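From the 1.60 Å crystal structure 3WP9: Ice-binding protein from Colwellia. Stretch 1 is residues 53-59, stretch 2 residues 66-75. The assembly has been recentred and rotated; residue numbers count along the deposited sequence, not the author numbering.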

# COMPACT_ATOMS: atom_id res chain seq x y z
N GLY A 53 -6.95 -7.11 13.49
CA GLY A 53 -7.81 -8.02 12.77
C GLY A 53 -7.35 -9.47 12.73
O GLY A 53 -6.81 -9.98 13.71
N ALA A 54 -7.59 -10.12 11.60
CA ALA A 54 -7.31 -11.54 11.44
C ALA A 54 -5.97 -11.65 10.74
O ALA A 54 -5.58 -10.74 9.97
CB ALA A 54 -8.33 -12.20 10.56
N MET A 55 -5.31 -12.76 10.97
CA MET A 55 -4.06 -13.09 10.31
C MET A 55 -4.29 -14.41 9.62
O MET A 55 -4.59 -15.40 10.33
CB MET A 55 -2.98 -13.24 11.39
CG MET A 55 -1.59 -13.45 10.83
SD MET A 55 -0.43 -13.77 12.21
CE MET A 55 -0.37 -12.19 12.99
N TYR A 56 -4.17 -14.44 8.28
CA TYR A 56 -4.42 -15.59 7.51
C TYR A 56 -3.18 -16.20 6.97
O TYR A 56 -2.35 -15.47 6.35
CB TYR A 56 -5.32 -15.17 6.34
CG TYR A 56 -6.71 -14.84 6.79
CD1 TYR A 56 -7.59 -15.84 7.20
CD2 TYR A 56 -7.14 -13.50 6.86
CE1 TYR A 56 -8.88 -15.53 7.65
CE2 TYR A 56 -8.43 -13.17 7.27
CZ TYR A 56 -9.26 -14.18 7.69
OH TYR A 56 -10.52 -13.85 8.12
N THR A 57 -3.09 -17.53 7.07
CA THR A 57 -1.99 -18.28 6.43
C THR A 57 -2.46 -19.42 5.54
O THR A 57 -3.63 -19.84 5.65
CB THR A 57 -0.97 -18.78 7.50
OG1 THR A 57 -1.65 -19.58 8.46
CG2 THR A 57 -0.43 -17.58 8.34
N VAL A 58 -1.57 -19.89 4.67
CA VAL A 58 -1.88 -21.01 3.83
C VAL A 58 -1.91 -22.35 4.60
O VAL A 58 -2.44 -23.33 4.08
CB VAL A 58 -0.95 -21.10 2.64
CG1 VAL A 58 -0.94 -19.79 1.92
CG2 VAL A 58 0.50 -21.48 3.02
N ASP A 59 -1.38 -22.39 5.83
CA ASP A 59 -1.16 -23.67 6.49
C ASP A 59 -1.25 -23.41 7.96
O ASP A 59 -1.84 -22.38 8.39
CB ASP A 59 0.19 -24.29 6.03
CG ASP A 59 1.39 -23.39 6.31
OD1 ASP A 59 1.29 -22.42 7.08
OD2 ASP A 59 2.47 -23.67 5.74
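Stretch 2 66-75: CSINSPYLLE

Stretch 2 runs as a strand through Ile68 and Asn69, then turns at Ser70 into a helix that starts at Pro71. The strand lies parallel to strand 55-57, with a crossing angle of -36° and axes 4.6 Å apart at closest. Tyr56 pairs with Ile68 and Thr57 with Asn69. Three backbone hydrogen bonds hold the register: Ile68 N to Met55 O (2.9 Å), Ile68 O from Thr57 N (2.9 Å) and Ser70 N to Thr57 O (2.8 Å). At the start of the pairing, water 1 bridges Met55 N (2.9 Å) and Cys66 O (2.5 Å).

The helix then crosses nearly at right angles to strand 55-57, at 97°. This turn brings Leu73 and Leu74 back over the Tyr56 side of the sheet. The Tyr56 ring is the main bump. Leu73 CD2 covers one face, 4.0 Å from the ring centroid. Ser70 CB sits 3.5 Å from Tyr56 CD1, and Ile68 CB 3.9 Å from the same Tyr56 CD1. Leu74 CD1 fills the hollow between Tyr56 and Val58, 3.9 Å from Tyr56 CB, 4.1 Å from Val58 CG1 and 3.4 Å from Thr57 C.

On the other face, Met55 SD lies 4.1 Å from Ser67 CB, and Thr57 CG2 is also 4.1 Å from Ser67 CB. Met55 CE reaches Cys66 SG at 3.9 Å.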

# COMPACT_ATOMS: atom_id res chain seq x y z
N CYS A 66 -3.32 -16.92 17.06
CA CYS A 66 -4.34 -16.22 16.28
C CYS A 66 -4.41 -16.57 14.78
O CYS A 66 -5.42 -16.31 14.14
CB CYS A 66 -4.14 -14.73 16.43
SG CYS A 66 -2.65 -14.18 15.50
N SER A 67 -3.37 -17.16 14.20
CA SER A 67 -3.45 -17.27 12.74
C SER A 67 -4.50 -18.30 12.32
O SER A 67 -4.78 -19.26 13.08
CB SER A 67 -2.10 -17.55 12.09
OG SER A 67 -1.56 -18.81 12.50
N ILE A 68 -5.02 -18.12 11.10
CA ILE A 68 -6.14 -18.92 10.59
C ILE A 68 -5.73 -19.58 9.29
O ILE A 68 -5.25 -18.91 8.34
CB ILE A 68 -7.36 -18.02 10.38
CG1 ILE A 68 -7.83 -17.51 11.76
CG2 ILE A 68 -8.41 -18.84 9.64
CD1 ILE A 68 -8.57 -16.18 11.76
N ASN A 69 -5.80 -20.90 9.29
CA ASN A 69 -5.44 -21.69 8.12
C ASN A 69 -6.56 -21.51 7.08
O ASN A 69 -7.64 -22.09 7.21
CB ASN A 69 -5.30 -23.17 8.54
CG ASN A 69 -4.68 -24.04 7.48
OD1 ASN A 69 -4.72 -23.70 6.30
ND2 ASN A 69 -4.08 -25.16 7.88
N SER A 70 -6.33 -20.63 6.10
CA SER A 70 -7.36 -20.24 5.15
C SER A 70 -6.77 -20.05 3.75
O SER A 70 -6.83 -18.92 3.22
CB SER A 70 -8.01 -18.93 5.63
OG SER A 70 -9.34 -18.83 5.21
N PRO A 71 -6.23 -21.15 3.16
CA PRO A 71 -5.49 -21.08 1.89
C PRO A 71 -6.34 -20.63 0.73
O PRO A 71 -5.84 -19.94 -0.18
CB PRO A 71 -4.97 -22.50 1.70
CG PRO A 71 -5.98 -23.35 2.42
CD PRO A 71 -6.25 -22.52 3.66
N TYR A 72 -7.63 -20.99 0.74
CA TYR A 72 -8.44 -20.56 -0.42
C TYR A 72 -8.81 -19.04 -0.49
O TYR A 72 -8.72 -18.40 -1.54
CB TYR A 72 -9.64 -21.49 -0.60
CG TYR A 72 -10.22 -21.31 -1.97
CD1 TYR A 72 -9.56 -21.83 -3.11
CD2 TYR A 72 -11.41 -20.59 -2.16
CE1 TYR A 72 -10.09 -21.66 -4.41
CE2 TYR A 72 -11.94 -20.42 -3.41
CZ TYR A 72 -11.29 -20.93 -4.53
OH TYR A 72 -11.80 -20.74 -5.77
N LEU A 73 -9.20 -18.48 0.66
CA LEU A 73 -9.43 -17.06 0.82
C LEU A 73 -8.17 -16.32 0.37
O LEU A 73 -8.24 -15.30 -0.32
CB LEU A 73 -9.69 -16.71 2.27
CG LEU A 73 -9.71 -15.21 2.57
CD1 LEU A 73 -10.47 -14.33 1.57
CD2 LEU A 73 -10.19 -14.88 3.98
N LEU A 74 -7.01 -16.89 0.73
CA LEU A 74 -5.75 -16.19 0.39
C LEU A 74 -5.42 -16.27 -1.08
O LEU A 74 -4.93 -15.32 -1.65
CB LEU A 74 -4.61 -16.76 1.19
CG LEU A 74 -4.53 -16.15 2.60
CD1 LEU A 74 -3.69 -17.10 3.43
CD2 LEU A 74 -4.05 -14.71 2.72
N GLU A 75 -5.72 -17.39 -1.68
CA GLU A 75 -5.54 -17.58 -3.10
C GLU A 75 -6.36 -16.58 -3.90
O GLU A 75 -5.84 -15.99 -4.85
CB GLU A 75 -6.01 -18.98 -3.48
CG GLU A 75 -5.58 -19.33 -4.90
CD GLU A 75 -6.05 -20.71 -5.31
OE1 GLU A 75 -6.34 -21.57 -4.43
OE2 GLU A 75 -6.11 -20.94 -6.54
O HOH W 1 -6.29 -14.06 13.37
O HOH W 2 -0.99 -20.85 10.84